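Local coordinates for putative lipoprotein (Bacteroides ovatus, PDB 3OQQ), which is of unknown function but is probably an extracellular, calcium-binding lipoprotein built largely of antiparallel beta strands, at residues 21-26 with 39-44; 44-49 with 100-105; 193-198 with 267-272; 263-268 with 351-356. All coordinates share one frame; numbering follows the deposited sequence.

Contact 1 of 4, residues 21-26 with 39-44; sequences TLVNVY and GDVLVK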
loop_
_atom_site.group_PDB
_atom_site.type_symbol
_atom_site.label_atom_id
_atom_site.label_comp_id
_atom_site.label_asym_id
_atom_site.label_seq_id
_atom_site.Cartn_x
_atom_site.Cartn_y
_atom_site.Cartn_z
ATOM N N THR A 21 -17.662 18.213 13.770
ATOM C CA THR A 21 -18.212 18.653 12.479
ATOM C C THR A 21 -17.526 17.975 11.310
ATOM O O THR A 21 -18.093 17.910 10.207
ATOM C CB THR A 21 -18.138 20.175 12.314
ATOM O OG1 THR A 21 -19.019 20.525 11.241
ATOM C CG2 THR A 21 -16.712 20.676 11.979
ATOM N N LEU A 22 -16.290 17.515 11.527
ATOM C CA LEU A 22 -15.496 16.896 10.470
ATOM C C LEU A 22 -16.153 15.603 9.987
ATOM O O LEU A 22 -16.881 14.941 10.742
ATOM C CB LEU A 22 -14.059 16.663 10.940
ATOM C CG LEU A 22 -13.391 17.861 11.627
ATOM C CD1 LEU A 22 -12.031 17.491 12.120
ATOM C CD2 LEU A 22 -13.285 19.033 10.695
ATOM N N VAL A 23 -15.966 15.297 8.694
ATOM C CA VAL A 23 -16.634 14.158 8.077
ATOM C C VAL A 23 -15.627 13.092 7.599
ATOM O O VAL A 23 -14.448 13.373 7.395
ATOM C CB VAL A 23 -17.587 14.612 6.921
ATOM C CG1 VAL A 23 -18.683 15.553 7.438
ATOM C CG2 VAL A 23 -16.817 15.261 5.764
ATOM N N ASN A 24 -16.133 11.884 7.371
ATOM C CA ASN A 24 -15.346 10.781 6.842
ATOM C C ASN A 24 -15.961 10.333 5.533
ATOM O O ASN A 24 -17.178 10.265 5.440
ATOM C CB ASN A 24 -15.283 9.658 7.852
ATOM C CG ASN A 24 -14.524 10.051 9.087
ATOM O OD1 ASN A 24 -13.423 10.593 9.025
ATOM N ND2 ASN A 24 -15.118 9.837 10.236
ATOM N N VAL A 25 -15.126 10.101 4.503
ATOM C CA VAL A 25 -15.582 9.678 3.174
ATOM C C VAL A 25 -15.070 8.258 2.922
ATOM O O VAL A 25 -13.880 7.994 3.126
ATOM C CB VAL A 25 -15.147 10.671 2.069
ATOM C CG1 VAL A 25 -15.661 10.235 0.694
ATOM C CG2 VAL A 25 -15.605 12.099 2.405
ATOM N N TYR A 26 -15.972 7.348 2.509
ATOM C CA TYR A 26 -15.683 5.921 2.265
ATOM C C TYR A 26 -16.054 5.508 0.840
ATOM O O TYR A 26 -16.967 6.095 0.251
ATOM C CB TYR A 26 -16.507 5.042 3.250
ATOM C CG TYR A 26 -16.285 5.359 4.717
ATOM C CD1 TYR A 26 -16.993 6.380 5.347
ATOM C CD2 TYR A 26 -15.392 4.617 5.480
ATOM C CE1 TYR A 26 -16.755 6.705 6.679
ATOM C CE2 TYR A 26 -15.144 4.933 6.818
ATOM C CZ TYR A 26 -15.841 5.968 7.416
ATOM O OH TYR A 26 -15.630 6.253 8.744
ATOM N N GLY A 39 -10.336 11.133 5.785
ATOM C CA GLY A 39 -10.869 11.278 7.134
ATOM C C GLY A 39 -10.729 12.676 7.690
ATOM O O GLY A 39 -9.885 13.449 7.219
ATOM N N ASP A 40 -11.581 12.996 8.704
ATOM C CA ASP A 40 -11.640 14.258 9.460
ATOM C C ASP A 40 -11.559 15.506 8.545
ATOM O O ASP A 40 -10.741 16.401 8.764
ATOM C CB ASP A 40 -10.539 14.273 10.556
ATOM C CG ASP A 40 -10.816 13.285 11.684
ATOM O OD1 ASP A 40 -11.995 13.159 12.090
ATOM O OD2 ASP A 40 -9.855 12.660 12.177
ATOM N N VAL A 41 -12.453 15.552 7.542
ATOM C CA VAL A 41 -12.563 16.598 6.521
ATOM C C VAL A 41 -13.506 17.694 6.961
ATOM O O VAL A 41 -14.654 17.414 7.292
ATOM C CB VAL A 41 -13.073 15.969 5.194
ATOM C CG1 VAL A 41 -13.126 16.987 4.061
ATOM C CG2 VAL A 41 -12.228 14.766 4.808
ATOM N N LEU A 42 -13.046 18.945 6.909
ATOM C CA LEU A 42 -13.896 20.089 7.218
ATOM C C LEU A 42 -14.642 20.485 5.940
ATOM O O LEU A 42 -14.012 20.685 4.896
ATOM C CB LEU A 42 -13.048 21.254 7.773
ATOM C CG LEU A 42 -13.692 22.637 7.858
ATOM C CD1 LEU A 42 -14.837 22.666 8.862
ATOM C CD2 LEU A 42 -12.665 23.671 8.211
ATOM N N VAL A 43 -15.979 20.570 6.016
ATOM C CA VAL A 43 -16.800 20.976 4.875
ATOM C C VAL A 43 -17.517 22.246 5.264
ATOM O O VAL A 43 -18.524 22.195 5.962
ATOM C CB VAL A 43 -17.790 19.888 4.362
ATOM C CG1 VAL A 43 -18.507 20.353 3.094
ATOM C CG2 VAL A 43 -17.085 18.558 4.114
ATOM N N LYS A 44 -16.971 23.391 4.842
ATOM C CA LYS A 44 -17.558 24.714 5.062
ATOM C C LYS A 44 -18.182 25.097 3.724
ATOM O O LYS A 44 -17.459 25.315 2.746
ATOM C CB LYS A 44 -16.508 25.723 5.562
ATOM C CG LYS A 44 -17.102 27.041 6.044
ATOM C CD LYS A 44 -16.100 28.178 5.943
ATOM C CE LYS A 44 -16.769 29.520 6.131
ATOM N NZ LYS A 44 -15.910 30.633 5.651
HETATM O O HOH W 1 -17.443 19.636 8.226
#

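Contact 2 of 4, residues 44-49 with 100-105; sequences KDSRTL and SVTLAL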
loop_
_atom_site.group_PDB
_atom_site.type_symbol
_atom_site.label_atom_id
_atom_site.label_comp_id
_atom_site.label_asym_id
_atom_site.label_seq_id
_atom_site.Cartn_x
_atom_site.Cartn_y
_atom_site.Cartn_z
ATOM N N LYS A 44 -16.971 23.391 4.842
ATOM C CA LYS A 44 -17.558 24.714 5.062
ATOM C C LYS A 44 -18.182 25.097 3.724
ATOM O O LYS A 44 -17.459 25.315 2.746
ATOM C CB LYS A 44 -16.508 25.723 5.562
ATOM C CG LYS A 44 -17.102 27.041 6.044
ATOM C CD LYS A 44 -16.100 28.178 5.943
ATOM C CE LYS A 44 -16.769 29.520 6.131
ATOM N NZ LYS A 44 -15.910 30.633 5.651
ATOM N N ASP A 45 -19.527 25.066 3.671
ATOM C CA ASP A 45 -20.386 25.300 2.502
ATOM C C ASP A 45 -20.229 24.088 1.558
ATOM O O ASP A 45 -21.006 23.128 1.654
ATOM C CB ASP A 45 -20.107 26.658 1.802
ATOM C CG ASP A 45 -19.920 27.841 2.743
ATOM O OD1 ASP A 45 -20.844 28.119 3.545
ATOM O OD2 ASP A 45 -18.855 28.493 2.673
ATOM N N SER A 46 -19.192 24.097 0.704
ATOM C CA SER A 46 -18.916 22.969 -0.185
ATOM C C SER A 46 -17.397 22.759 -0.313
ATOM O O SER A 46 -16.624 23.677 -0.041
ATOM C CB SER A 46 -19.585 23.151 -1.546
ATOM O OG SER A 46 -18.843 24.005 -2.396
ATOM N N ARG A 47 -16.972 21.531 -0.647
ATOM C CA ARG A 47 -15.548 21.226 -0.774
ATOM C C ARG A 47 -15.322 20.139 -1.818
ATOM O O ARG A 47 -15.872 19.048 -1.699
ATOM C CB ARG A 47 -14.951 20.814 0.576
ATOM C CG ARG A 47 -13.449 20.607 0.509
ATOM C CD ARG A 47 -12.862 20.441 1.878
ATOM N NE ARG A 47 -11.405 20.494 1.826
ATOM C CZ ARG A 47 -10.610 20.379 2.878
ATOM N NH1 ARG A 47 -11.121 20.240 4.094
ATOM N NH2 ARG A 47 -9.299 20.413 2.726
ATOM N N THR A 48 -14.484 20.447 -2.829
ATOM C CA THR A 48 -14.127 19.537 -3.913
ATOM C C THR A 48 -12.773 18.904 -3.579
ATOM O O THR A 48 -11.811 19.606 -3.261
ATOM C CB THR A 48 -14.171 20.256 -5.280
ATOM O OG1 THR A 48 -15.515 20.681 -5.512
ATOM C CG2 THR A 48 -13.748 19.356 -6.441
ATOM N N LEU A 49 -12.728 17.567 -3.633
ATOM C CA LEU A 49 -11.534 16.771 -3.340
ATOM C C LEU A 49 -11.249 15.760 -4.404
ATOM O O LEU A 49 -12.165 15.122 -4.924
ATOM C CB LEU A 49 -11.689 16.005 -2.014
ATOM C CG LEU A 49 -11.756 16.783 -0.704
ATOM C CD1 LEU A 49 -12.110 15.848 0.423
ATOM C CD2 LEU A 49 -10.433 17.445 -0.390
ATOM N N SER A 100 -13.170 12.819 -8.540
ATOM C CA SER A 100 -13.459 14.049 -7.829
ATOM C C SER A 100 -14.836 13.976 -7.215
ATOM O O SER A 100 -15.749 13.354 -7.790
ATOM C CB SER A 100 -13.365 15.239 -8.775
ATOM O OG SER A 100 -13.570 16.451 -8.078
ATOM N N VAL A 101 -14.979 14.609 -6.037
ATOM C CA VAL A 101 -16.237 14.657 -5.297
ATOM C C VAL A 101 -16.401 16.064 -4.758
ATOM O O VAL A 101 -15.412 16.698 -4.401
ATOM C CB VAL A 101 -16.291 13.568 -4.181
ATOM C CG1 VAL A 101 -15.359 13.886 -3.008
ATOM C CG2 VAL A 101 -17.708 13.326 -3.693
ATOM N N THR A 102 -17.632 16.560 -4.736
ATOM C CA THR A 102 -17.941 17.861 -4.158
ATOM C C THR A 102 -18.822 17.574 -2.961
ATOM O O THR A 102 -19.952 17.127 -3.105
ATOM C CB THR A 102 -18.533 18.819 -5.185
ATOM O OG1 THR A 102 -17.521 19.055 -6.164
ATOM C CG2 THR A 102 -18.946 20.158 -4.562
ATOM N N LEU A 103 -18.252 17.739 -1.774
ATOM C CA LEU A 103 -18.971 17.487 -0.537
ATOM C C LEU A 103 -19.797 18.715 -0.144
ATOM O O LEU A 103 -19.421 19.856 -0.430
ATOM C CB LEU A 103 -17.981 17.127 0.584
ATOM C CG LEU A 103 -17.073 15.906 0.369
ATOM C CD1 LEU A 103 -16.072 15.803 1.496
ATOM C CD2 LEU A 103 -17.884 14.595 0.229
ATOM N N ALA A 104 -20.913 18.463 0.530
ATOM C CA ALA A 104 -21.807 19.483 1.074
ATOM C C ALA A 104 -22.422 18.921 2.327
ATOM O O ALA A 104 -22.726 17.718 2.393
ATOM C CB ALA A 104 -22.880 19.880 0.059
ATOM N N LEU A 105 -22.544 19.765 3.336
ATOM C CA LEU A 105 -23.099 19.389 4.629
ATOM C C LEU A 105 -24.634 19.496 4.661
ATOM O O LEU A 105 -25.175 20.604 4.523
ATOM C CB LEU A 105 -22.489 20.289 5.713
ATOM C CG LEU A 105 -21.788 19.670 6.896
ATOM C CD1 LEU A 105 -20.781 18.607 6.478
ATOM C CD2 LEU A 105 -21.106 20.736 7.698
HETATM O O HOH W 2 -22.137 22.673 3.788
#

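Contact 3 of 4, residues 193-198 with 267-272; sequences LGVVLD and TVITLD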
loop_
_atom_site.group_PDB
_atom_site.type_symbol
_atom_site.label_atom_id
_atom_site.label_comp_id
_atom_site.label_asym_id
_atom_site.label_seq_id
_atom_site.Cartn_x
_atom_site.Cartn_y
_atom_site.Cartn_z
ATOM N N LEU A 193 10.940 -7.331 1.001
ATOM C CA LEU A 193 9.829 -6.582 0.427
ATOM C C LEU A 193 10.124 -5.118 0.726
ATOM O O LEU A 193 10.844 -4.812 1.676
ATOM C CB LEU A 193 8.437 -7.011 0.886
ATOM C CG LEU A 193 8.002 -6.802 2.335
ATOM C CD1 LEU A 193 7.404 -5.437 2.545
ATOM C CD2 LEU A 193 6.950 -7.810 2.694
ATOM N N GLY A 194 9.616 -4.225 -0.088
ATOM C CA GLY A 194 9.864 -2.810 0.153
ATOM C C GLY A 194 9.033 -1.891 -0.705
ATOM O O GLY A 194 8.196 -2.333 -1.502
ATOM N N VAL A 195 9.300 -0.597 -0.568
ATOM C CA VAL A 195 8.586 0.411 -1.335
ATOM C C VAL A 195 9.489 1.613 -1.482
ATOM O O VAL A 195 10.276 1.924 -0.601
ATOM C CB VAL A 195 7.187 0.797 -0.697
ATOM C CG1 VAL A 195 7.329 1.445 0.686
ATOM C CG2 VAL A 195 6.352 1.687 -1.631
ATOM N N VAL A 196 9.391 2.247 -2.618
ATOM C CA VAL A 196 9.991 3.532 -2.881
ATOM C C VAL A 196 8.831 4.516 -2.804
ATOM O O VAL A 196 7.847 4.343 -3.530
ATOM C CB VAL A 196 10.712 3.632 -4.251
ATOM C CG1 VAL A 196 11.190 5.058 -4.484
ATOM C CG2 VAL A 196 11.858 2.626 -4.383
ATOM N N LEU A 197 8.927 5.521 -1.926
ATOM C CA LEU A 197 7.944 6.594 -1.846
ATOM C C LEU A 197 8.464 7.646 -2.791
ATOM O O LEU A 197 9.237 8.534 -2.409
ATOM C CB LEU A 197 7.782 7.115 -0.414
ATOM C CG LEU A 197 7.376 6.096 0.640
ATOM C CD1 LEU A 197 7.443 6.710 1.988
ATOM C CD2 LEU A 197 6.002 5.482 0.348
ATOM N N ASP A 198 8.134 7.451 -4.072
ATOM C CA ASP A 198 8.608 8.231 -5.199
ATOM C C ASP A 198 8.321 9.730 -5.025
ATOM O O ASP A 198 7.180 10.126 -4.754
ATOM C CB ASP A 198 7.964 7.692 -6.481
ATOM C CG ASP A 198 8.792 7.927 -7.714
ATOM O OD1 ASP A 198 9.061 9.096 -8.025
ATOM O OD2 ASP A 198 9.196 6.934 -8.350
ATOM N N THR A 267 12.115 8.226 -0.641
ATOM C CA THR A 267 12.388 7.395 0.558
ATOM C C THR A 267 12.335 5.904 0.187
ATOM O O THR A 267 11.341 5.436 -0.385
ATOM C CB THR A 267 11.405 7.752 1.695
ATOM O OG1 THR A 267 11.469 9.161 1.912
ATOM C CG2 THR A 267 11.723 7.015 3.011
ATOM N N VAL A 268 13.399 5.156 0.498
ATOM C CA VAL A 268 13.413 3.718 0.156
ATOM C C VAL A 268 13.272 2.905 1.459
ATOM O O VAL A 268 14.120 3.002 2.340
ATOM C CB VAL A 268 14.657 3.310 -0.676
ATOM C CG1 VAL A 268 14.685 1.797 -0.937
ATOM C CG2 VAL A 268 14.725 4.104 -1.985
ATOM N N ILE A 269 12.178 2.125 1.564
ATOM C CA ILE A 269 11.839 1.336 2.739
ATOM C C ILE A 269 11.952 -0.149 2.422
ATOM O O ILE A 269 11.320 -0.622 1.478
ATOM C CB ILE A 269 10.394 1.715 3.235
ATOM C CG1 ILE A 269 10.344 3.221 3.605
ATOM C CG2 ILE A 269 9.953 0.833 4.447
ATOM C CD1 ILE A 269 8.991 3.796 3.893
ATOM N N THR A 270 12.734 -0.894 3.227
ATOM C CA THR A 270 12.840 -2.345 3.016
ATOM C C THR A 270 12.607 -3.122 4.318
ATOM O O THR A 270 13.090 -2.727 5.379
ATOM C CB THR A 270 14.178 -2.753 2.406
ATOM O OG1 THR A 270 15.217 -2.315 3.264
ATOM C CG2 THR A 270 14.386 -2.213 0.988
ATOM N N LEU A 271 11.884 -4.241 4.201
ATOM C CA LEU A 271 11.640 -5.206 5.248
ATOM C C LEU A 271 12.326 -6.494 4.840
ATOM O O LEU A 271 11.879 -7.176 3.911
ATOM C CB LEU A 271 10.137 -5.416 5.481
ATOM C CG LEU A 271 9.784 -6.494 6.535
ATOM C CD1 LEU A 271 10.382 -6.150 7.932
ATOM C CD2 LEU A 271 8.304 -6.680 6.619
ATOM N N ASP A 272 13.456 -6.783 5.491
ATOM C CA ASP A 272 14.293 -7.964 5.233
ATOM C C ASP A 272 13.961 -9.021 6.293
ATOM O O ASP A 272 13.370 -8.668 7.322
ATOM C CB ASP A 272 15.753 -7.506 5.282
ATOM C CG ASP A 272 16.845 -8.433 4.766
ATOM O OD1 ASP A 272 16.536 -9.614 4.432
ATOM O OD2 ASP A 272 17.992 -7.999 4.725
#

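Contact 4 of 4, residues 263-268 with 351-356; sequences QAEGTV and APTSAY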
loop_
_atom_site.group_PDB
_atom_site.type_symbol
_atom_site.label_atom_id
_atom_site.label_comp_id
_atom_site.label_asym_id
_atom_site.label_seq_id
_atom_site.Cartn_x
_atom_site.Cartn_y
_atom_site.Cartn_z
ATOM N N GLN A 263 17.766 8.787 -0.817
ATOM C CA GLN A 263 17.930 8.315 -2.198
ATOM C C GLN A 263 17.348 9.330 -3.180
ATOM O O GLN A 263 16.395 10.009 -2.830
ATOM C CB GLN A 263 17.281 6.936 -2.381
ATOM C CG GLN A 263 18.043 5.812 -1.656
ATOM C CD GLN A 263 19.484 5.647 -2.096
ATOM O OE1 GLN A 263 19.799 5.568 -3.292
ATOM N NE2 GLN A 263 20.404 5.632 -1.134
ATOM N N ALA A 264 17.904 9.433 -4.396
ATOM C CA ALA A 264 17.433 10.377 -5.419
ATOM C C ALA A 264 15.927 10.238 -5.756
ATOM O O ALA A 264 15.239 11.254 -5.874
ATOM C CB ALA A 264 18.246 10.207 -6.687
ATOM N N GLU A 265 15.421 9.002 -5.876
ATOM C CA GLU A 265 14.028 8.684 -6.264
ATOM C C GLU A 265 13.009 8.917 -5.140
ATOM O O GLU A 265 11.802 8.899 -5.392
ATOM C CB GLU A 265 13.926 7.222 -6.748
ATOM C CG GLU A 265 14.348 6.189 -5.705
ATOM C CD GLU A 265 15.795 5.756 -5.740
ATOM O OE1 GLU A 265 16.685 6.610 -5.968
ATOM O OE2 GLU A 265 16.040 4.546 -5.543
ATOM N N GLY A 266 13.487 9.106 -3.918
ATOM C CA GLY A 266 12.600 9.310 -2.781
ATOM C C GLY A 266 13.019 8.433 -1.625
ATOM O O GLY A 266 14.160 7.960 -1.612
ATOM N N THR A 267 12.115 8.226 -0.641
ATOM C CA THR A 267 12.388 7.395 0.558
ATOM C C THR A 267 12.335 5.904 0.187
ATOM O O THR A 267 11.341 5.436 -0.385
ATOM C CB THR A 267 11.405 7.752 1.695
ATOM O OG1 THR A 267 11.469 9.161 1.912
ATOM C CG2 THR A 267 11.723 7.015 3.011
ATOM N N VAL A 268 13.399 5.156 0.498
ATOM C CA VAL A 268 13.413 3.718 0.156
ATOM C C VAL A 268 13.272 2.905 1.459
ATOM O O VAL A 268 14.120 3.002 2.340
ATOM C CB VAL A 268 14.657 3.310 -0.676
ATOM C CG1 VAL A 268 14.685 1.797 -0.937
ATOM C CG2 VAL A 268 14.725 4.104 -1.985
ATOM N N ALA A 351 10.049 1.557 -12.039
ATOM C CA ALA A 351 11.508 1.618 -12.133
ATOM C C ALA A 351 12.237 0.856 -11.033
ATOM O O ALA A 351 11.797 0.834 -9.872
ATOM C CB ALA A 351 11.967 3.080 -12.090
ATOM N N PRO A 352 13.415 0.297 -11.352
ATOM C CA PRO A 352 14.256 -0.260 -10.274
ATOM C C PRO A 352 14.724 0.878 -9.370
ATOM O O PRO A 352 14.674 2.033 -9.798
ATOM C CB PRO A 352 15.461 -0.832 -11.039
ATOM C CG PRO A 352 15.552 0.011 -12.258
ATOM C CD PRO A 352 14.126 0.269 -12.650
ATOM N N THR A 353 15.218 0.577 -8.164
ATOM C CA THR A 353 15.805 1.640 -7.350
ATOM C C THR A 353 17.069 2.119 -8.078
ATOM O O THR A 353 17.608 1.348 -8.879
ATOM C CB THR A 353 16.134 1.123 -5.932
ATOM O OG1 THR A 353 17.153 0.139 -6.040
ATOM C CG2 THR A 353 14.921 0.553 -5.201
ATOM N N SER A 354 17.576 3.334 -7.778
ATOM C CA SER A 354 18.845 3.857 -8.340
ATOM C C SER A 354 20.014 2.888 -8.109
ATOM O O SER A 354 20.878 2.771 -8.962
ATOM C CB SER A 354 19.216 5.196 -7.704
ATOM O OG SER A 354 18.182 6.142 -7.890
ATOM N N ALA A 355 20.046 2.213 -6.953
ATOM C CA ALA A 355 21.103 1.260 -6.598
ATOM C C ALA A 355 21.068 0.036 -7.499
ATOM O O ALA A 355 22.113 -0.477 -7.873
ATOM C CB ALA A 355 20.930 0.827 -5.150
ATOM N N TYR A 356 19.866 -0.417 -7.874
ATOM C CA TYR A 356 19.740 -1.595 -8.717
ATOM C C TYR A 356 19.747 -1.268 -10.201
ATOM O O TYR A 356 19.928 -2.184 -11.017
ATOM C CB TYR A 356 18.449 -2.359 -8.360
ATOM C CG TYR A 356 18.406 -3.737 -8.963
ATOM C CD1 TYR A 356 19.331 -4.710 -8.590
ATOM C CD2 TYR A 356 17.484 -4.057 -9.959
ATOM C CE1 TYR A 356 19.326 -5.973 -9.172
ATOM C CE2 TYR A 356 17.475 -5.319 -10.556
ATOM C CZ TYR A 356 18.403 -6.273 -10.161
ATOM O OH TYR A 356 18.431 -7.517 -10.742
HETATM O O HOH W 3 18.246 3.283 -4.532
#

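Contact 1 of 4, residues 21-26 with 39-44
Gly39 CA lies 3.3 Å from Asn24 OD1, where the side-chain amide of Asn24 leans across to the neighbouring strand near its bulge. The same oxygen accepts the N-H of Asp40 at 3.0 Å from Asp40 N to Asn24 OD1, a nearly straight bond (164°) whose donor is tilted out of the amide plane. CG of Asn24 stands anti to its carbonyl carbon (chi1 -66°), which swings the amide toward the backbone of Gly39 and Asp40. An alanine in place of Asn24 would probably leave the Asp40 N-H without this acceptor and the bend in the chain less firmly held. Asp40 itself has left-handed backbone angles, and its CB meets Leu22 CD1 at 3.9 Å, the two side chains crossing at about a right angle. Asp40 and Val41 both face Val23, a G1 beta bulge in the antiparallel hairpin of strands 23-26 and 36-41, and the chain turns a corner here. Val41 makes both backbone bonds of the pair: Val41 N to Val23 O at 3.0 Å, almost straight, and Val23 N to Val41 O at 2.9 Å. Beyond the corner, Leu42 offers CB to Leu22 CD2 at 3.7 Å, while its backbone N and O are taken by Gln165 and Arg47. Val43 brings CG2 against Val23 CG2 at 3.7 Å, the two side chains again nearly perpendicular, and Leu103 of strand 96-104 packs on Val43 as it does on Val41. A water accepts from Val43 N and donates to Thr21 O, bridging the backbones where they have drawn apart.

Contact 2 of 4, residues 44-49 with 100-105
Thr48 and Thr102 sit directly across from each other in a non-hydrogen-bonded pair, their side chains crossing obliquely with the hydroxyls turned together. Thr48 OG1 and Thr102 OG1 are 2.7 Å apart, a hydrogen bond in which either could be the donor. In both threonines OG1 is anti to the carbonyl carbon (chi1 -63° and -64°), and CG2 is anti to the backbone N. Thr48 CG2 is thereby set 3.3 Å from Ser100 OG, two residues from Thr102 along the partner strand. The opposite face carries Arg47, Leu49, Val101 and Leu103. There the leucines reach diagonally towards each other and touch by their branch ends, Leu49 CD1 to Leu103 CD1 at 4.1 Å, and Val41 of strand 36-41 packs on both. This is an antiparallel pairing of strands 46-54 and 96-104, with one exposed threonine face and one largely apolar face, Arg47 among its residues, turned to the interior. Arg47 and Leu103 exchange two backbone bonds, the shorter from Leu103 N to Arg47 O at 2.7 Å; Leu49 and Val101 do the same, with Leu49 N meeting Val101 O at 2.9 Å almost in line with the carbonyl. The extended Arg47 side chain leads away from Leu103, and its NH1 bonds Gln165 OE1. Past the paired residues, a water donates to Asp45 O at a short distance and accepts from Leu105 N at 3.0 Å.

Contact 3 of 4, residues 193-198 with 267-272
Leu193 O receives the N-H of Leu271 at 2.8 Å from Leu271 N, with a bond angle of 176°, the shortest polar bond between the strands. The return bond, Leu193 N to Leu271 O, is longer at 3.1 Å. Val195 and Ile269 repeat this two-way pairing, whereas of the two bonds between Leu197 and Thr267 the one from Thr267 N is weak. Gly194 lies between the first two pairs, opposite Thr270, and its CA comes to 2.9 Å from Ile269 O. A CB on Gly194 would clash with that oxygen and press on Thr270 CG2, so the close approach depends on the missing side chain. On the face of Leu193, Val195, Leu197, Thr267, Ile269 and Leu271 the paired side chains lie side by side: Val195 CG1 rests on Ile269 CB at 4.0 Å. Leu197 and Ile269 instead cross at a slant and meet by their outer methyls, CD1 of Leu197 to CD1 of Ile269 at 3.8 Å. Val182 and Leu178 of strand 173-184 cover this face. On the other face Val196 CG2 meets Val268 CG2 at 4.0 Å, each CG2 being anti to its carbonyl carbon, with Phe336 packed on Val196. Thr267 OG1 bonds Leu200 O. The arrangement is that of two central neighbours in a six-stranded antiparallel sheet, strand 190-198 lying between 266-272 and 333-339, packed by its mainly apolar face against a strand of another sheet.

Contact 4 of 4, residues 263-268 with 351-356
Glu265 places CG between its backbone N and carbonyl carbon (chi1 59°) and bends at chi2 (-92°), which brings its carboxylate up to Ser354. Ser354 holds OG anti to its carbonyl carbon (chi1 -58°), which turns the hydroxyl to Glu265 OE1; its backbone N-H also points to the acid. Ser354 OG donates to Glu265 OE1 across only 2.5 Å, a very short bond, while Ser354 N donates to Glu265 OE2 at 3.0 Å from well above the carboxylate plane. Each oxygen of the acid thus takes one donor from the same serine. OE2 also touches Thr353, with CA and CB of that residue both 3.4 Å from Glu265 OE2. A water donates to Glu265 OE2 at 2.7 Å and to Gln263 OE1 at 3.0 Å, and accepts a longer bond from Ala355 N. Gln263 NE2 is turned to Asp260, and Thr353 OG1 bonds Glu344. Glu265 stands in the type I turn from Gln263 to Gly266, which links strands 253-263 and 266-272; the partner loop leads into helix 357-364. Val196 of strand 190-198 packs on Glu265, Val268 and Thr353 and backs the contact. An alanine at Glu265 would probably leave the hydroxyl and N-H of Ser354 without their acceptor and let the loop shift against the turn. With three donors converging on the carboxylate, its negative charge is likely to be stabilised, and the paired grip on Ser354 would fix the rotation of the acid group at this partly exposed site.

From the N terminus, contact 1 closes first, bringing 39-44 back on 21-26 as a hairpin. Contact 2 starts from the shared Lys44 and closes a longer loop, returning 100-105 to the strand that follows; the two touch through Leu42 and Arg47. Contact 3 then pairs 193-198 with 267-272 about 31 Å from contact 1, centre to centre, across the chain's centre and in a different sheet. Contact 4 opens where contact 3 ends, sharing Thr267 and Val268, and carries the turn before that strand over to the loop at 351-356. Contacts 1 and 2 are in series with both later ones and touch neither.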